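Glucose dehydrogenase (Serratia sp. FS14, PDB 7CDY) belongs to the glucose/sorbosone dehydrogenase family, whose members are built as beta-propellers, and binds a calcium ion. Local coordinates at residues R147-Q151 against N226-L231. Residue numbers count along the deposited sequence, not the author numbering.
Sequences RPTAQ and NYGWPL. With CA (calcium ion), chain D.
Two loops that lack regular strands can be joined by a pair of side-chain amides, backed by apolar packing, and the approach of R147-Q151 to N226-L231 illustrates this. The first segment is a short 3-10 turn, with phi near -53 to -87° and psi near -13 to -49°; the second is irregular. R147 CA lies 6.0 Å from P230 CA, and A150 CA 6.5 Å from W229 CA. The m, t, m side chain of R147 runs alongside the indole, bringing R147 CD to 3.5 Å from W229 CZ2 and NE to a salt bridge with E245. R147 O sits 3.4 Å from P230 CD, and P148 CA is 4.1 Å from P230 CG. A150 points toward the partner, placing A150 CB at the edge of the indole, 3.9 Å from W229 CD1; W229 NE1 hydrogen-bonds to E143. Within the beta-propeller, the contact joins the loop between strands 137-140 and 160-163 to that between strands 216-219 and 259-261, thus linking consecutive four-stranded sheets. Q151, with chi1 and chi2 both m, then closes the turn. Q151 OE1 accepts from N226 ND2 (2.8 Å), and Q151 NE2 donates to N226 OD1 (3.0 Å) and to W229 O (2.9 Å), so the two amides pair head to head. N226 OD1 also accepts from G228 N (2.9 Å), forming an Asx turn around Y227, whose carbonyl O binds calcium at 2.3 Å beside four waters and E217. G228 has positive phi (88°), and a cis peptide links W229 to P230, whose ring faces the 3-10 turn with P230 CD 3.9 Å from Q151 CG.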
ATOM      1  N   ARG A 147      -4.754  -0.560  18.951  1.00 12.21           N
ATOM      2  CA  ARG A 147      -3.633  -1.499  18.849  1.00 10.34           C
ATOM      3  C   ARG A 147      -4.004  -2.964  19.067  1.00 11.07           C
ATOM      4  O   ARG A 147      -3.601  -3.806  18.245  1.00 11.23           O
ATOM      5  CB  ARG A 147      -2.469  -1.061  19.754  1.00 11.82           C
ATOM      6  CG  ARG A 147      -1.863   0.314  19.441  1.00 12.16           C
ATOM      7  CD  ARG A 147      -0.657   0.624  20.349  1.00 13.14           C
ATOM      8  NE  ARG A 147      -1.041   0.520  21.752  1.00 14.13           N
ATOM      9  CZ  ARG A 147      -1.494   1.540  22.472  1.00 16.92           C
ATOM     10  NH1 ARG A 147      -1.874   1.345  23.725  1.00 20.30           N
ATOM     11  NH2 ARG A 147      -1.564   2.757  21.944  1.00 19.03           N
ATOM     12  N   PRO A 148      -4.733  -3.344  20.126  1.00 11.96           N
ATOM     13  CA  PRO A 148      -4.965  -4.778  20.368  1.00 12.27           C
ATOM     14  C   PRO A 148      -5.795  -5.461  19.301  1.00 11.43           C
ATOM     15  O   PRO A 148      -5.739  -6.694  19.199  1.00 12.25           O
ATOM     16  CB  PRO A 148      -5.694  -4.806  21.722  1.00 14.02           C
ATOM     17  CG  PRO A 148      -5.474  -3.470  22.324  1.00 16.43           C
ATOM     18  CD  PRO A 148      -5.311  -2.509  21.192  1.00 12.84           C
ATOM     19  N   THR A 149      -6.556  -4.710  18.500  1.00 11.22           N
ATOM     20  CA  THR A 149      -7.441  -5.357  17.537  1.00 10.72           C
ATOM     21  C   THR A 149      -6.677  -6.092  16.438  1.00 10.28           C
ATOM     22  O   THR A 149      -7.245  -6.990  15.808  1.00 11.15           O
ATOM     23  CB  THR A 149      -8.444  -4.362  16.936  1.00 11.65           C
ATOM     24  OG1 THR A 149      -7.743  -3.364  16.174  1.00 12.06           O
ATOM     25  CG2 THR A 149      -9.277  -3.698  18.027  1.00 13.45           C
ATOM     26  N   ALA A 150      -5.393  -5.773  16.227  1.00  9.99           N
ATOM     27  CA  ALA A 150      -4.607  -6.497  15.229  1.00 10.18           C
ATOM     28  C   ALA A 150      -4.484  -7.976  15.575  1.00 10.32           C
ATOM     29  O   ALA A 150      -4.326  -8.811  14.678  1.00 10.69           O
ATOM     30  CB  ALA A 150      -3.217  -5.861  15.077  1.00  9.59           C
ATOM     31  N   GLN A 151      -4.563  -8.319  16.864  1.00 10.16           N
ATOM     32  CA  GLN A 151      -4.468  -9.696  17.330  1.00 10.70           C
ATOM     33  C   GLN A 151      -5.809 -10.408  17.336  1.00 11.21           C
ATOM     34  O   GLN A 151      -5.838 -11.632  17.492  1.00 13.76           O
ATOM     35  CB  GLN A 151      -3.905  -9.728  18.758  1.00 10.03           C
ATOM     36  CG  GLN A 151      -2.446  -9.305  18.852  1.00 10.48           C
ATOM     37  CD  GLN A 151      -1.538 -10.291  18.164  1.00 11.36           C
ATOM     38  OE1 GLN A 151      -1.561 -11.487  18.484  1.00 12.65           O
ATOM     39  NE2 GLN A 151      -0.756  -9.823  17.190  1.00 10.69           N
ATOM     40  N   ASN A 226       1.089 -14.762  12.494  1.00  9.76           N
ATOM     41  CA  ASN A 226       0.968 -13.577  13.368  1.00  9.94           C
ATOM     42  C   ASN A 226       2.248 -12.748  13.246  1.00 10.34           C
ATOM     43  O   ASN A 226       3.255 -13.229  13.650  1.00 10.54           O
ATOM     44  CB  ASN A 226       0.766 -14.084  14.795  1.00 10.77           C
ATOM     45  CG  ASN A 226       0.378 -12.994  15.758  1.00 11.07           C
ATOM     46  OD1 ASN A 226       0.595 -11.840  15.501  1.00 10.88           O
ATOM     47  ND2 ASN A 226      -0.145 -13.376  16.897  1.00 11.43           N
ATOM     48  N   TYR A 227       2.146 -11.490  12.824  1.00  9.13           N
ATOM     49  CA  TYR A 227       3.285 -10.546  12.629  1.00  8.80           C
ATOM     50  C   TYR A 227       3.580  -9.733  13.909  1.00  9.68           C
ATOM     51  O   TYR A 227       4.422  -8.881  13.962  1.00  9.67           O
ATOM     52  CB  TYR A 227       3.247  -9.891  11.236  1.00 10.16           C
ATOM     53  CG  TYR A 227       3.535 -10.972  10.234  1.00  9.38           C
ATOM     54  CD1 TYR A 227       2.546 -11.839   9.815  1.00  9.45           C
ATOM     55  CD2 TYR A 227       4.830 -11.258   9.885  1.00 12.09           C
ATOM     56  CE1 TYR A 227       2.841 -12.944   9.046  1.00 11.41           C
ATOM     57  CE2 TYR A 227       5.135 -12.347   9.102  1.00 10.48           C
ATOM     58  CZ  TYR A 227       4.142 -13.206   8.704  1.00 11.34           C
ATOM     59  OH  TYR A 227       4.483 -14.304   8.004  1.00 12.47           O
ATOM     60  N   GLY A 228       2.808 -10.063  14.934  1.00  9.60           N
ATOM     61  CA  GLY A 228       3.063  -9.687  16.340  1.00  9.83           C
ATOM     62  C   GLY A 228       2.529  -8.381  16.879  1.00  9.74           C
ATOM     63  O   GLY A 228       2.502  -8.247  18.081  1.00 10.11           O
ATOM     64  N   TRP A 229       2.121  -7.461  16.027  1.00  9.05           N
ATOM     65  CA  TRP A 229       1.692  -6.151  16.583  1.00  8.97           C
ATOM     66  C   TRP A 229       0.434  -6.343  17.421  1.00  9.42           C
ATOM     67  O   TRP A 229      -0.470  -6.988  16.948  1.00  9.42           O
ATOM     68  CB  TRP A 229       1.431  -5.146  15.465  1.00  8.31           C
ATOM     69  CG  TRP A 229       0.909  -3.817  15.942  1.00  8.32           C
ATOM     70  CD1 TRP A 229      -0.377  -3.374  15.860  1.00  8.89           C
ATOM     71  CD2 TRP A 229       1.629  -2.815  16.674  1.00  8.75           C
ATOM     72  NE1 TRP A 229      -0.498  -2.139  16.430  1.00  8.38           N
ATOM     73  CE2 TRP A 229       0.722  -1.759  16.915  1.00  7.77           C
ATOM     74  CE3 TRP A 229       2.961  -2.651  17.058  1.00  8.33           C
ATOM     75  CZ2 TRP A 229       1.090  -0.590  17.579  1.00  8.99           C
ATOM     76  CZ3 TRP A 229       3.337  -1.500  17.707  1.00  9.38           C
ATOM     77  CH2 TRP A 229       2.404  -0.486  17.951  1.00 10.05           C
ATOM     78  N   PRO A 230       0.299  -5.763  18.630  1.00  9.10           N
ATOM     79  CA  PRO A 230       1.252  -4.925  19.370  1.00  9.24           C
ATOM     80  C   PRO A 230       2.014  -5.664  20.470  1.00  9.97           C
ATOM     81  O   PRO A 230       2.646  -5.007  21.300  1.00 10.79           O
ATOM     82  CB  PRO A 230       0.335  -3.886  20.019  1.00  9.42           C
ATOM     83  CG  PRO A 230      -0.877  -4.693  20.378  1.00  9.21           C
ATOM     84  CD  PRO A 230      -1.037  -5.727  19.262  1.00 11.28           C
ATOM     85  N   LEU A 231       1.965  -7.001  20.470  1.00  9.94           N
ATOM     86  CA  LEU A 231       2.706  -7.780  21.466  1.00  9.72           C
ATOM     87  C   LEU A 231       4.201  -7.765  21.195  1.00  9.56           C
ATOM     88  O   LEU A 231       5.008  -7.825  22.136  1.00 11.07           O
ATOM     89  CB  LEU A 231       2.236  -9.225  21.421  1.00 11.05           C
ATOM     90  CG  LEU A 231       0.738  -9.470  21.592  1.00 13.36           C
ATOM     91  CD1 LEU A 231       0.405 -10.969  21.497  1.00 14.61           C
ATOM     92  CD2 LEU A 231       0.263  -8.885  22.911  1.00 19.32           C
TER
HETATM   93 CA    CA D 402       5.840  -7.157  13.366  1.00  9.49          CA
HETATM   94  O   HOH W   1       5.060  -5.696  15.110  1.00 10.59           O
HETATM   95  O   HOH W   2       3.739  -6.569  12.327  1.00  9.21           O
HETATM   96  O   HOH W   3       7.182  -8.029  15.109  1.00 11.52           O
HETATM   97  O   HOH W   4       6.870  -8.869  11.932  1.00 10.16           O